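Local coordinates for Lin1840 protein (Listeria innocua serovar 6a, PDB 4ZOC), which probably hydrolyses terminal, non-reducing beta-D-glucosyl residues with release of beta-D-glucose, as a family 3 glycoside hydrolase with a part in beta-1,2-glucan metabolism, at residues Leu23-Phe28 / Ala52-Ala57; Ala75-Asn80 / Asp344-Leu349; Ser382-Leu387 / Met457-Leu462; Val501-Asn506 / Asp538-Ala543; His192-Gly197 / Arg213-Asn218. The protein carries 2 engineered substitutions. All coordinates share one frame; numbering follows the deposited sequence.

Interaction 1: Leu23-Phe28 / Ala52-Ala57; sequences LQLSPF and AHTENA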
# COMPACT_ATOMS: atom_id res chain seq x y z
N LEU A 23 -30.42 -11.78 -16.33
CA LEU A 23 -29.27 -12.33 -17.00
C LEU A 23 -28.86 -11.50 -18.24
O LEU A 23 -29.69 -11.11 -19.05
CB LEU A 23 -29.57 -13.73 -17.42
CG LEU A 23 -28.49 -14.43 -18.23
CD1 LEU A 23 -27.28 -14.77 -17.42
CD2 LEU A 23 -29.11 -15.63 -18.86
N GLN A 24 -27.57 -11.25 -18.35
CA GLN A 24 -26.97 -10.62 -19.53
C GLN A 24 -26.02 -11.58 -20.23
O GLN A 24 -25.16 -12.21 -19.59
CB GLN A 24 -26.23 -9.32 -19.14
CG GLN A 24 -25.72 -8.52 -20.30
CD GLN A 24 -25.00 -7.31 -19.80
OE1 GLN A 24 -23.93 -7.43 -19.13
NE2 GLN A 24 -25.57 -6.14 -20.07
N LEU A 25 -26.17 -11.64 -21.57
CA LEU A 25 -25.40 -12.54 -22.43
C LEU A 25 -24.70 -11.85 -23.57
O LEU A 25 -25.16 -10.82 -24.03
CB LEU A 25 -26.29 -13.66 -22.98
CG LEU A 25 -26.95 -14.48 -21.94
CD1 LEU A 25 -27.87 -15.44 -22.72
CD2 LEU A 25 -26.02 -15.28 -21.09
N SER A 26 -23.60 -12.46 -24.05
CA SER A 26 -22.92 -12.01 -25.25
C SER A 26 -23.87 -12.22 -26.45
O SER A 26 -24.74 -13.11 -26.38
CB SER A 26 -21.69 -12.84 -25.46
OG SER A 26 -20.70 -12.48 -24.50
N PRO A 27 -23.70 -11.45 -27.54
CA PRO A 27 -24.74 -11.48 -28.58
C PRO A 27 -24.91 -12.84 -29.30
O PRO A 27 -26.02 -13.20 -29.78
CB PRO A 27 -24.28 -10.44 -29.58
CG PRO A 27 -22.77 -10.27 -29.32
CD PRO A 27 -22.70 -10.41 -27.81
N PHE A 28 -23.81 -13.56 -29.42
CA PHE A 28 -23.83 -14.81 -30.22
C PHE A 28 -24.46 -15.98 -29.47
O PHE A 28 -24.56 -17.09 -30.01
CB PHE A 28 -22.40 -15.18 -30.70
CG PHE A 28 -21.37 -15.13 -29.65
CD1 PHE A 28 -21.18 -16.22 -28.84
CD2 PHE A 28 -20.54 -14.01 -29.50
CE1 PHE A 28 -20.20 -16.18 -27.85
CE2 PHE A 28 -19.57 -13.97 -28.49
CZ PHE A 28 -19.42 -15.05 -27.69
N ALA A 52 -35.36 -21.46 -23.43
CA ALA A 52 -36.16 -20.81 -22.45
C ALA A 52 -35.36 -19.71 -21.70
O ALA A 52 -35.92 -18.70 -21.27
CB ALA A 52 -36.75 -21.84 -21.48
N HIS A 53 -34.07 -19.88 -21.55
CA HIS A 53 -33.23 -18.83 -20.91
C HIS A 53 -32.98 -17.69 -21.90
O HIS A 53 -33.18 -16.54 -21.57
CB HIS A 53 -31.88 -19.40 -20.44
CG HIS A 53 -32.02 -20.44 -19.38
ND1 HIS A 53 -31.30 -21.60 -19.39
CD2 HIS A 53 -32.78 -20.48 -18.27
CE1 HIS A 53 -31.63 -22.34 -18.35
NE2 HIS A 53 -32.52 -21.67 -17.65
N THR A 54 -32.54 -18.01 -23.11
CA THR A 54 -32.13 -16.99 -24.03
C THR A 54 -33.29 -16.16 -24.58
O THR A 54 -33.16 -14.95 -24.78
CB THR A 54 -31.18 -17.53 -25.11
OG1 THR A 54 -31.86 -18.44 -25.98
CG2 THR A 54 -30.00 -18.22 -24.47
N GLU A 55 -34.46 -16.76 -24.73
CA GLU A 55 -35.61 -16.07 -25.21
C GLU A 55 -36.19 -15.18 -24.15
O GLU A 55 -37.06 -14.38 -24.44
CB GLU A 55 -36.67 -17.05 -25.67
CG GLU A 55 -36.16 -17.86 -26.88
CD GLU A 55 -37.12 -18.91 -27.34
OE1 GLU A 55 -36.78 -19.51 -28.33
OE2 GLU A 55 -38.18 -19.11 -26.69
N ASN A 56 -35.72 -15.33 -22.90
CA ASN A 56 -36.16 -14.47 -21.78
C ASN A 56 -35.05 -13.65 -21.05
O ASN A 56 -35.33 -12.94 -20.09
CB ASN A 56 -36.94 -15.31 -20.76
CG ASN A 56 -38.18 -15.87 -21.38
OD1 ASN A 56 -39.12 -15.13 -21.70
ND2 ASN A 56 -38.12 -17.09 -21.70
N ALA A 57 -33.85 -13.71 -21.56
CA ALA A 57 -32.74 -12.91 -21.01
C ALA A 57 -32.98 -11.44 -21.06
O ALA A 57 -33.66 -10.93 -21.96
CB ALA A 57 -31.45 -13.27 -21.74
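Leu25 turns its CG anti to the carbonyl carbon (chi1 -58°), while Thr54 sets CG2 anti to its own carbonyl carbon and leaves OG1 between the backbone N and the carbonyl carbon (chi1 68°). The methyl of the threonine is therefore what meets Leu25: CD1 of Leu25 lies 3.9 Å from CG2 of Thr54, and the two side chains cross at about a right angle. The same CD1 also touches Ala57, 4.3 Å from its CB. From the other leucine of the strand, Leu23, CD2 comes within 4.4 Å of Ala57 CB, so that this one methyl is shared by both leucines. Every touching residue is buried, and the contact is wholly apolar between side chains. Beyond it, Asn56 ND2 reaches back to Ala52 O, at 2.8 Å and nearly straight (168°), the oxygen lying almost in the amide plane. Within the TIM-barrel sheet, strand 23-25 pairs with strand 59-61 through Leu23 and Leu25, and with the stretch around strand 301-302 through Gln24. Segment 52-57 covers the side from which the two leucines project; Leu23 also packs on helix 306-316, and Thr54 on helix 37-47.

Interaction 2: Ala75-Asn80 / Asp344-Leu349; sequences AYLKTN and DPYRGL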
# COMPACT_ATOMS: atom_id res chain seq x y z
N ALA A 75 -35.47 -11.31 -33.78
CA ALA A 75 -35.71 -12.70 -33.38
C ALA A 75 -36.25 -12.79 -31.96
O ALA A 75 -37.19 -13.50 -31.69
CB ALA A 75 -34.46 -13.54 -33.55
N TYR A 76 -35.71 -12.01 -31.05
CA TYR A 76 -36.10 -12.12 -29.67
C TYR A 76 -37.58 -11.73 -29.50
O TYR A 76 -38.32 -12.41 -28.78
CB TYR A 76 -35.26 -11.17 -28.83
CG TYR A 76 -35.48 -11.29 -27.34
CD1 TYR A 76 -36.39 -10.49 -26.70
CD2 TYR A 76 -34.69 -12.10 -26.59
CE1 TYR A 76 -36.59 -10.59 -25.32
CE2 TYR A 76 -34.80 -12.15 -25.20
CZ TYR A 76 -35.76 -11.38 -24.58
OH TYR A 76 -35.91 -11.44 -23.20
N LEU A 77 -38.02 -10.64 -30.17
CA LEU A 77 -39.37 -10.19 -30.03
C LEU A 77 -40.37 -11.07 -30.78
O LEU A 77 -41.54 -11.07 -30.40
CB LEU A 77 -39.53 -8.74 -30.49
CG LEU A 77 -38.90 -7.64 -29.63
CD1 LEU A 77 -38.92 -6.31 -30.30
CD2 LEU A 77 -39.58 -7.53 -28.30
N LYS A 78 -39.94 -11.81 -31.78
CA LYS A 78 -40.83 -12.81 -32.41
C LYS A 78 -41.26 -13.87 -31.37
O LYS A 78 -42.40 -14.37 -31.45
CB LYS A 78 -40.20 -13.53 -33.59
CG LYS A 78 -40.08 -12.72 -34.86
CD LYS A 78 -39.43 -13.53 -35.99
CE LYS A 78 -39.07 -12.65 -37.18
NZ LYS A 78 -39.93 -12.90 -38.37
N THR A 79 -40.37 -14.21 -30.43
CA THR A 79 -40.60 -15.31 -29.49
C THR A 79 -40.88 -14.93 -28.04
O THR A 79 -41.36 -15.77 -27.24
CB THR A 79 -39.46 -16.31 -29.54
OG1 THR A 79 -38.19 -15.69 -29.23
CG2 THR A 79 -39.41 -16.97 -30.94
N ASN A 80 -40.60 -13.68 -27.69
CA ASN A 80 -40.79 -13.30 -26.33
C ASN A 80 -42.29 -13.17 -26.00
O ASN A 80 -43.02 -12.43 -26.67
CB ASN A 80 -40.12 -11.96 -26.07
CG ASN A 80 -40.14 -11.61 -24.61
OD1 ASN A 80 -40.98 -10.83 -24.15
ND2 ASN A 80 -39.21 -12.19 -23.87
N ASP A 344 -40.19 1.95 -29.23
CA ASP A 344 -39.25 1.64 -30.30
C ASP A 344 -38.11 0.80 -29.78
O ASP A 344 -37.15 1.34 -29.22
CB ASP A 344 -38.69 2.91 -30.91
CG ASP A 344 -37.70 2.66 -32.05
OD1 ASP A 344 -37.56 1.51 -32.52
OD2 ASP A 344 -37.07 3.65 -32.53
N PRO A 345 -38.20 -0.51 -29.96
CA PRO A 345 -37.18 -1.43 -29.45
C PRO A 345 -35.86 -1.36 -30.24
O PRO A 345 -34.90 -1.96 -29.80
CB PRO A 345 -37.83 -2.80 -29.60
CG PRO A 345 -38.96 -2.62 -30.55
CD PRO A 345 -39.33 -1.22 -30.63
N TYR A 346 -35.84 -0.67 -31.38
CA TYR A 346 -34.66 -0.47 -32.20
C TYR A 346 -34.00 0.88 -32.02
O TYR A 346 -33.03 1.18 -32.73
CB TYR A 346 -35.02 -0.67 -33.70
CG TYR A 346 -35.63 -2.05 -33.91
CD1 TYR A 346 -34.84 -3.17 -33.95
CD2 TYR A 346 -37.02 -2.23 -34.04
CE1 TYR A 346 -35.37 -4.43 -34.04
CE2 TYR A 346 -37.56 -3.49 -34.13
CZ TYR A 346 -36.73 -4.58 -34.14
OH TYR A 346 -37.25 -5.81 -34.28
N ARG A 347 -34.51 1.68 -31.06
CA ARG A 347 -33.98 2.97 -30.67
C ARG A 347 -33.43 3.77 -31.85
O ARG A 347 -32.26 4.20 -31.91
CB ARG A 347 -32.97 2.78 -29.53
CG ARG A 347 -32.85 3.99 -28.68
CD ARG A 347 -32.54 3.68 -27.24
NE ARG A 347 -32.53 4.97 -26.56
CZ ARG A 347 -31.51 5.82 -26.53
NH1 ARG A 347 -30.36 5.54 -27.15
NH2 ARG A 347 -31.65 6.96 -25.90
N GLY A 348 -34.34 4.01 -32.79
CA GLY A 348 -34.08 4.95 -33.86
C GLY A 348 -33.57 4.36 -35.15
O GLY A 348 -33.56 5.03 -36.14
N LEU A 349 -33.21 3.09 -35.17
CA LEU A 349 -32.51 2.56 -36.28
C LEU A 349 -33.32 1.80 -37.36
O LEU A 349 -32.82 1.56 -38.43
CB LEU A 349 -31.42 1.63 -35.79
CG LEU A 349 -30.34 2.25 -34.90
CD1 LEU A 349 -29.17 1.22 -34.83
CD2 LEU A 349 -29.87 3.58 -35.42
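Leu77 reaches out from helix 66-79 toward the loop at 344-349, its CB pointing at that loop. Beyond CB, CG stands anti to the carbonyl carbon, beside the backbone N (chi1 -70°), and the branch ends in two methyls. Of these, CD1 does the touching: it lies against the CB-CG bond of Pro345, 3.7 Å from each atom, and is 4.3 Å from OH of Tyr346. The leucine and proline side chains meet at a slant. Tyr346 brings only the end of its long side chain to this methyl, since its own CB does not point at the helix. The proline owes its position to a compact loop: a type I turn runs from Asp344 to Arg347 and a type I' turn follows from Tyr346 to Leu349. Asp344 ties both together. Its OD1 accepts from Tyr346 N at 3.0 Å, which makes an Asx turn, and its OD2 accepts from Gly348 N at 2.8 Å; each amide lies well out of the carboxylate plane, by 53° and 41°. Gly348, with positive phi, suits the second turn. A further tie to the helix comes from Gln73, whose NE2 donates to Pro345 O, and Tyr346 also packs on Gln73 and Glu74. Arg347, on the other hand, gives its guanidinium hydrogens to the backbone oxygens of Leu179, Gln185 and Leu339.

Interaction 3: Ser382-Leu387 / Met457-Leu462; sequences SRLLPL and MDVVVL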
# COMPACT_ATOMS: atom_id res chain seq x y z
N SER A 382 15.78 24.95 -23.52
CA SER A 382 16.33 25.77 -24.62
C SER A 382 15.38 26.08 -25.77
O SER A 382 15.81 26.43 -26.85
CB SER A 382 17.60 25.09 -25.18
OG SER A 382 18.58 25.05 -24.18
N ARG A 383 14.07 26.01 -25.52
CA ARG A 383 13.07 26.35 -26.51
C ARG A 383 13.25 25.54 -27.77
O ARG A 383 13.04 26.05 -28.88
CB ARG A 383 13.05 27.88 -26.77
CG ARG A 383 12.50 28.69 -25.59
CD ARG A 383 12.21 30.14 -25.96
NE ARG A 383 11.28 30.74 -24.99
CZ ARG A 383 11.60 31.11 -23.75
NH1 ARG A 383 12.85 30.97 -23.30
NH2 ARG A 383 10.68 31.64 -22.97
N LEU A 384 13.67 24.28 -27.60
CA LEU A 384 13.67 23.33 -28.73
C LEU A 384 12.28 23.27 -29.47
O LEU A 384 12.16 23.45 -30.69
CB LEU A 384 14.04 21.90 -28.30
CG LEU A 384 14.04 20.83 -29.44
CD1 LEU A 384 14.92 21.23 -30.59
CD2 LEU A 384 14.52 19.47 -28.98
N LEU A 385 11.24 23.06 -28.70
CA LEU A 385 9.88 23.20 -29.19
C LEU A 385 9.31 24.58 -29.07
O LEU A 385 9.56 25.27 -28.05
CB LEU A 385 8.91 22.24 -28.41
CG LEU A 385 9.39 20.78 -28.46
CD1 LEU A 385 8.38 19.95 -27.67
CD2 LEU A 385 9.51 20.31 -29.88
N PRO A 386 8.47 24.98 -30.02
CA PRO A 386 8.05 24.27 -31.19
C PRO A 386 9.11 24.25 -32.30
O PRO A 386 9.96 25.18 -32.42
CB PRO A 386 6.84 25.03 -31.67
CG PRO A 386 7.03 26.39 -31.17
CD PRO A 386 7.75 26.25 -29.86
N LEU A 387 9.03 23.20 -33.10
CA LEU A 387 9.92 23.00 -34.26
C LEU A 387 9.40 23.85 -35.42
O LEU A 387 8.21 23.99 -35.56
CB LEU A 387 9.95 21.52 -34.61
CG LEU A 387 10.35 20.48 -33.59
CD1 LEU A 387 10.36 19.11 -34.28
CD2 LEU A 387 11.70 20.76 -33.03
N MET A 457 19.77 14.35 -40.59
CA MET A 457 18.81 15.35 -40.11
C MET A 457 19.34 16.33 -39.07
O MET A 457 20.53 16.33 -38.77
CB MET A 457 17.69 14.52 -39.48
CG MET A 457 17.01 13.67 -40.54
SD MET A 457 16.06 14.46 -41.84
CE MET A 457 17.27 14.54 -43.18
N ASP A 458 18.48 17.21 -38.57
CA ASP A 458 18.90 18.24 -37.62
C ASP A 458 18.40 18.05 -36.17
O ASP A 458 19.05 18.53 -35.25
CB ASP A 458 18.45 19.60 -38.09
CG ASP A 458 19.18 20.05 -39.37
OD1 ASP A 458 20.32 19.58 -39.63
OD2 ASP A 458 18.58 20.76 -40.15
N VAL A 459 17.21 17.47 -36.01
CA VAL A 459 16.62 17.21 -34.67
C VAL A 459 16.04 15.80 -34.72
O VAL A 459 15.70 15.23 -35.81
CB VAL A 459 15.49 18.20 -34.32
CG1 VAL A 459 16.00 19.63 -34.34
CG2 VAL A 459 14.37 18.07 -35.31
N VAL A 460 15.91 15.20 -33.54
CA VAL A 460 15.46 13.85 -33.44
C VAL A 460 14.17 13.89 -32.68
O VAL A 460 14.07 14.53 -31.65
CB VAL A 460 16.43 12.98 -32.67
CG1 VAL A 460 15.99 11.53 -32.60
CG2 VAL A 460 17.86 13.12 -33.23
N VAL A 461 13.16 13.28 -33.26
CA VAL A 461 11.92 13.00 -32.57
C VAL A 461 12.03 11.49 -32.23
O VAL A 461 11.90 10.60 -33.15
CB VAL A 461 10.66 13.30 -33.44
CG1 VAL A 461 9.39 12.81 -32.69
CG2 VAL A 461 10.44 14.73 -33.79
N LEU A 462 12.17 11.17 -30.93
CA LEU A 462 12.43 9.84 -30.44
C LEU A 462 11.08 9.40 -29.90
O LEU A 462 10.61 9.89 -28.87
CB LEU A 462 13.46 9.87 -29.33
CG LEU A 462 13.74 8.53 -28.65
CD1 LEU A 462 14.07 7.38 -29.61
CD2 LEU A 462 14.92 8.65 -27.67
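Val459 presents its two methyls as a forked bump to a pair of leucines from the loop 382-387. One prong, CG1, meets Leu384, whose CD1 is 4.2 Å away; the other, CG2, meets Leu387 at 4.3 Å from its CD1. Leu387 in turn sets that CD1 into the hollow between two side chains two residues apart on the strand, for besides CG2 of Val459 it also lies 4.4 Å from CG2 of Val461. Leu387 carries its CG close to the backbone N (chi1 -57°), whereas Leu384 has CG opposite it (chi1 179°), which lays them side by side to receive the fork. Alternation along the strand explains the choice of partners: Val460 points away and packs on Val493 of helix 484-494. This face of the sheet belongs to the C-terminal domain of the family 3 glycoside hydrolases, where strand 459-465 runs between parallel strands 393-397 and 500-505. Leu384 and Leu387 flank a bend with a cis peptide bond before Pro386, and the loop is also held by Asn380, whose OD1 accepts from Leu385 N. Leu384 touches Pro499, and Val461 packs on Ile393 and Leu395 on one neighbouring strand and on Val501 and Thr503 on the other.

Interaction 4: Val501-Asn506 / Asp538-Ala543; sequences VITLFN and DLLSGA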
# COMPACT_ATOMS: atom_id res chain seq x y z
N VAL A 501 13.68 15.52 -29.02
CA VAL A 501 12.38 15.56 -28.36
C VAL A 501 11.90 14.10 -28.24
O VAL A 501 11.86 13.34 -29.23
CB VAL A 501 11.35 16.49 -29.00
CG1 VAL A 501 11.21 16.32 -30.47
CG2 VAL A 501 9.99 16.33 -28.33
N ILE A 502 11.54 13.69 -27.04
CA ILE A 502 10.94 12.38 -26.82
C ILE A 502 9.41 12.55 -26.82
O ILE A 502 8.84 13.41 -26.06
CB ILE A 502 11.42 11.70 -25.51
CG1 ILE A 502 12.84 11.18 -25.67
CG2 ILE A 502 10.55 10.45 -25.17
CD1 ILE A 502 13.58 10.69 -24.40
N THR A 503 8.73 11.79 -27.66
CA THR A 503 7.27 11.84 -27.68
C THR A 503 6.89 10.49 -27.11
O THR A 503 7.16 9.50 -27.68
CB THR A 503 6.70 11.99 -29.13
OG1 THR A 503 7.33 11.05 -29.96
CG2 THR A 503 7.02 13.31 -29.74
N LEU A 504 6.31 10.49 -25.90
CA LEU A 504 6.00 9.31 -25.16
C LEU A 504 4.54 8.93 -25.25
O LEU A 504 3.65 9.74 -25.03
CB LEU A 504 6.44 9.49 -23.68
CG LEU A 504 6.27 8.28 -22.74
CD1 LEU A 504 7.23 7.17 -23.07
CD2 LEU A 504 6.54 8.77 -21.30
N PHE A 505 4.31 7.67 -25.58
CA PHE A 505 2.93 7.08 -25.66
C PHE A 505 2.79 5.94 -24.67
O PHE A 505 3.63 5.02 -24.57
CB PHE A 505 2.69 6.59 -27.06
CG PHE A 505 2.75 7.68 -28.09
CD1 PHE A 505 3.95 8.10 -28.61
CD2 PHE A 505 1.60 8.23 -28.56
CE1 PHE A 505 4.00 9.12 -29.54
CE2 PHE A 505 1.65 9.20 -29.51
CZ PHE A 505 2.84 9.67 -30.00
N ASN A 506 1.72 5.99 -23.88
CA ASN A 506 1.65 5.15 -22.73
C ASN A 506 0.31 5.28 -22.02
O ASN A 506 -0.37 6.24 -22.23
CB ASN A 506 2.78 5.44 -21.73
CG ASN A 506 2.87 6.87 -21.33
OD1 ASN A 506 3.00 7.74 -22.19
ND2 ASN A 506 2.85 7.17 -20.01
N ASP A 538 0.87 18.63 -34.61
CA ASP A 538 0.40 19.96 -34.24
C ASP A 538 1.06 20.52 -32.98
O ASP A 538 1.44 21.68 -32.96
CB ASP A 538 -1.08 20.00 -34.07
CG ASP A 538 -1.84 19.84 -35.40
OD1 ASP A 538 -1.24 19.84 -36.51
OD2 ASP A 538 -3.05 19.67 -35.33
N LEU A 539 1.28 19.67 -31.97
CA LEU A 539 1.91 20.15 -30.79
C LEU A 539 3.38 20.43 -31.06
O LEU A 539 3.90 21.43 -30.57
CB LEU A 539 1.77 19.16 -29.66
CG LEU A 539 0.32 19.10 -29.16
CD1 LEU A 539 0.19 17.84 -28.34
CD2 LEU A 539 -0.07 20.26 -28.30
N LEU A 540 4.06 19.56 -31.78
CA LEU A 540 5.50 19.74 -32.08
C LEU A 540 5.78 21.00 -32.91
O LEU A 540 6.82 21.60 -32.77
CB LEU A 540 6.07 18.53 -32.85
CG LEU A 540 6.14 17.26 -32.03
CD1 LEU A 540 6.65 16.12 -32.91
CD2 LEU A 540 7.05 17.46 -30.82
N SER A 541 4.87 21.27 -33.84
CA SER A 541 5.04 22.36 -34.79
C SER A 541 4.59 23.71 -34.22
O SER A 541 4.91 24.75 -34.80
CB SER A 541 4.27 22.04 -36.09
OG SER A 541 2.92 22.45 -35.90
N GLY A 542 3.85 23.67 -33.10
CA GLY A 542 3.25 24.86 -32.56
C GLY A 542 1.94 25.33 -33.17
O GLY A 542 1.44 26.36 -32.77
N ALA A 543 1.35 24.57 -34.09
CA ALA A 543 0.01 24.83 -34.52
C ALA A 543 -0.92 24.72 -33.32
O ALA A 543 -1.91 25.48 -33.24
CB ALA A 543 -0.34 23.87 -35.60
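Helix 532-541 packs against one face of the mixed sheet in the C-terminal domain of this family 3 glycoside hydrolase, and the contact between strand 500-505 and the last turn of that helix is a compact case of helix-on-sheet packing. A single leucine from the helix spans two residues of the strand that point to the same side. CD2 of Leu540 meets CG2 of Val501 at 4.0 Å, and both methyls of the leucine lie about 4.3 Å from CG2 of Thr503. This fork opens toward the strand because Leu540 has CG anti to its carbonyl carbon (chi1 -68°). On the strand side, Val501 holds CG1 between its backbone N and carbonyl carbon (chi1 49°), which makes CG2, anti to that N, the nearer methyl to the leucine. All three residues are buried, and the touching groups are methyls. The helix ends just beyond: Ser541 OG accepts from Ala543 N at 3.2 Å and fairly straight (163°), an ST turn, while Gly542 takes positive phi as the first residue to leave the helix. Asp538 forms a salt bridge with Arg368, and the helix is further tied by Leu539 O to Tyr604 OH. Around the contact, strand 500-505 is hydrogen-bonded to strand 459-465 on one side and to strand 521-524 on the other, and Thr503 and Phe505 also touch Thr536 on the same helix.

Interaction 5: His192-Gly197 / Arg213-Asn218; sequences HFAAYG and RELYQN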
# COMPACT_ATOMS: atom_id res chain seq x y z
N HIS A 192 -16.21 1.45 -10.89
CA HIS A 192 -16.66 0.16 -10.42
C HIS A 192 -16.91 0.34 -8.92
O HIS A 192 -16.01 0.70 -8.16
CB HIS A 192 -15.55 -0.95 -10.61
CG HIS A 192 -15.09 -1.11 -12.02
ND1 HIS A 192 -14.08 -0.35 -12.55
CD2 HIS A 192 -15.48 -1.98 -13.00
CE1 HIS A 192 -13.90 -0.70 -13.83
NE2 HIS A 192 -14.72 -1.71 -14.10
N PHE A 193 -18.13 0.09 -8.49
CA PHE A 193 -18.52 0.42 -7.12
C PHE A 193 -18.01 -0.69 -6.20
O PHE A 193 -18.51 -1.81 -6.29
CB PHE A 193 -20.06 0.63 -7.03
CG PHE A 193 -20.49 1.48 -5.88
CD1 PHE A 193 -20.32 2.87 -5.92
CD2 PHE A 193 -21.05 0.89 -4.74
CE1 PHE A 193 -20.74 3.68 -4.86
CE2 PHE A 193 -21.48 1.68 -3.68
CZ PHE A 193 -21.28 3.06 -3.73
N ALA A 194 -16.99 -0.48 -5.32
CA ALA A 194 -16.24 0.74 -5.08
C ALA A 194 -14.83 0.43 -4.74
O ALA A 194 -14.56 -0.64 -4.25
CB ALA A 194 -16.78 1.52 -3.86
N ALA A 195 -13.96 1.41 -5.04
CA ALA A 195 -12.61 1.53 -4.50
C ALA A 195 -11.63 0.53 -5.14
O ALA A 195 -10.58 0.22 -4.61
CB ALA A 195 -12.60 1.39 -3.01
N TYR A 196 -11.98 0.09 -6.35
CA TYR A 196 -11.23 -0.93 -7.05
C TYR A 196 -9.75 -0.52 -7.31
O TYR A 196 -8.87 -1.35 -7.44
CB TYR A 196 -12.02 -1.19 -8.37
CG TYR A 196 -11.55 -2.17 -9.38
CD1 TYR A 196 -10.88 -3.34 -9.06
CD2 TYR A 196 -11.83 -1.94 -10.70
CE1 TYR A 196 -10.45 -4.26 -10.05
CE2 TYR A 196 -11.50 -2.90 -11.65
CZ TYR A 196 -10.76 -4.01 -11.35
OH TYR A 196 -10.38 -4.90 -12.32
N GLY A 197 -9.54 0.77 -7.56
CA GLY A 197 -8.19 1.35 -7.91
C GLY A 197 -7.15 1.22 -6.78
O GLY A 197 -5.96 1.47 -7.02
N ARG A 213 -13.82 5.65 6.94
CA ARG A 213 -13.71 7.09 6.83
C ARG A 213 -12.97 7.46 5.55
O ARG A 213 -13.35 8.39 4.86
CB ARG A 213 -12.97 7.72 8.02
CG ARG A 213 -12.91 9.27 7.97
CD ARG A 213 -12.00 9.86 9.08
NE ARG A 213 -10.74 9.09 9.07
CZ ARG A 213 -9.81 9.18 8.11
NH1 ARG A 213 -9.98 10.04 7.10
NH2 ARG A 213 -8.71 8.35 8.09
N GLU A 214 -11.87 6.73 5.26
CA GLU A 214 -11.11 7.04 4.03
C GLU A 214 -11.93 6.67 2.75
O GLU A 214 -11.93 7.39 1.75
CB GLU A 214 -9.78 6.27 3.98
CG GLU A 214 -8.71 7.13 4.60
CD GLU A 214 -8.48 8.44 3.85
OE1 GLU A 214 -8.65 9.55 4.54
OE2 GLU A 214 -8.17 8.31 2.63
N LEU A 215 -12.63 5.56 2.82
CA LEU A 215 -13.60 5.24 1.74
C LEU A 215 -14.54 6.39 1.44
O LEU A 215 -14.67 6.92 0.33
CB LEU A 215 -14.36 3.96 2.11
CG LEU A 215 -15.41 3.54 1.06
CD1 LEU A 215 -14.77 3.04 -0.23
CD2 LEU A 215 -16.13 2.36 1.71
N TYR A 216 -15.18 6.90 2.50
CA TYR A 216 -16.06 8.08 2.29
C TYR A 216 -15.33 9.33 1.83
O TYR A 216 -15.85 10.13 0.99
CB TYR A 216 -16.81 8.44 3.58
CG TYR A 216 -18.09 7.63 3.82
CD1 TYR A 216 -18.07 6.44 4.43
CD2 TYR A 216 -19.33 8.12 3.36
CE1 TYR A 216 -19.24 5.71 4.62
CE2 TYR A 216 -20.49 7.40 3.55
CZ TYR A 216 -20.46 6.21 4.21
OH TYR A 216 -21.61 5.47 4.42
N GLN A 217 -14.15 9.58 2.44
CA GLN A 217 -13.45 10.84 2.20
C GLN A 217 -12.95 11.01 0.77
O GLN A 217 -13.12 12.08 0.16
CB GLN A 217 -12.20 11.01 3.14
CG GLN A 217 -11.57 12.36 2.99
CD GLN A 217 -12.50 13.47 3.46
OE1 GLN A 217 -13.01 13.43 4.58
NE2 GLN A 217 -12.70 14.44 2.63
N ASN A 218 -12.35 9.93 0.25
CA ASN A 218 -11.58 9.96 -1.01
C ASN A 218 -12.11 9.03 -2.13
O ASN A 218 -12.01 9.36 -3.31
CB ASN A 218 -10.12 9.72 -0.72
CG ASN A 218 -9.49 10.92 0.01
OD1 ASN A 218 -9.68 12.04 -0.38
ND2 ASN A 218 -8.76 10.66 1.04
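Leu215 meets the chain of 192-197 with one methyl: its CD1 lies 3.9 Å from CB of Ala195 and 4.4 Å from CB of Ala194. Although CB of the leucine does not itself point at the strand end, CG turns opposite the backbone N (chi1 179°), and this brings the branched tip over to the two alanines. The first shell is thus three small apolar groups, all of buried residues. Next come the features that place the alanines: a cis peptide bond precedes Ala194, and Ala195 takes positive phi (76°). Ala195 N donates to Tyr223 OH, and Ala194 O accepts from Asn239. Separately, on the helix, a wider pi-type turn covers 215-218, and Glu214 is gripped from two sides. Its OE1 takes a hydrogen from Arg213 NH1 at 2.9 Å through the anti lone pair, as part of a salt bridge, and its OE2 is met on the syn side by Asn218 ND2, at 2.9 Å. Arg213 has a second carboxylate, Asp242 of the second subunit, so this helix reaches the dimer interface. In the TIM-barrel domain, the contact joins the end of strand 187-193, paired with strand 233-236, to helix 212-219, while Phe193 packs on helix 250-260.

In the fold
All five interactions rest mainly on apolar side-chain contacts, with no hydrogen bond across the segments, yet their settings differ. Interactions 1, 4 and 5 are buried, interaction 3 is partly buried and interaction 2 lies at the surface, where a proline ring and a tyrosine hydroxyl meet the leucine methyl. Interactions 1 and 5 both involve strands of the TIM-barrel sheet, with centres about 33 Å apart. Interactions 1 and 2 touch, through a hydrogen bond between Glu55 O and Asn80 ND2 and a weak one between Ala57 O and Tyr76 OH. Interactions 3 and 4 share the sheet of the C-terminal domain, on neighbouring strands, and Leu387 N probably bonds to Leu540 O. Charged groups flank interaction 5, near the second subunit.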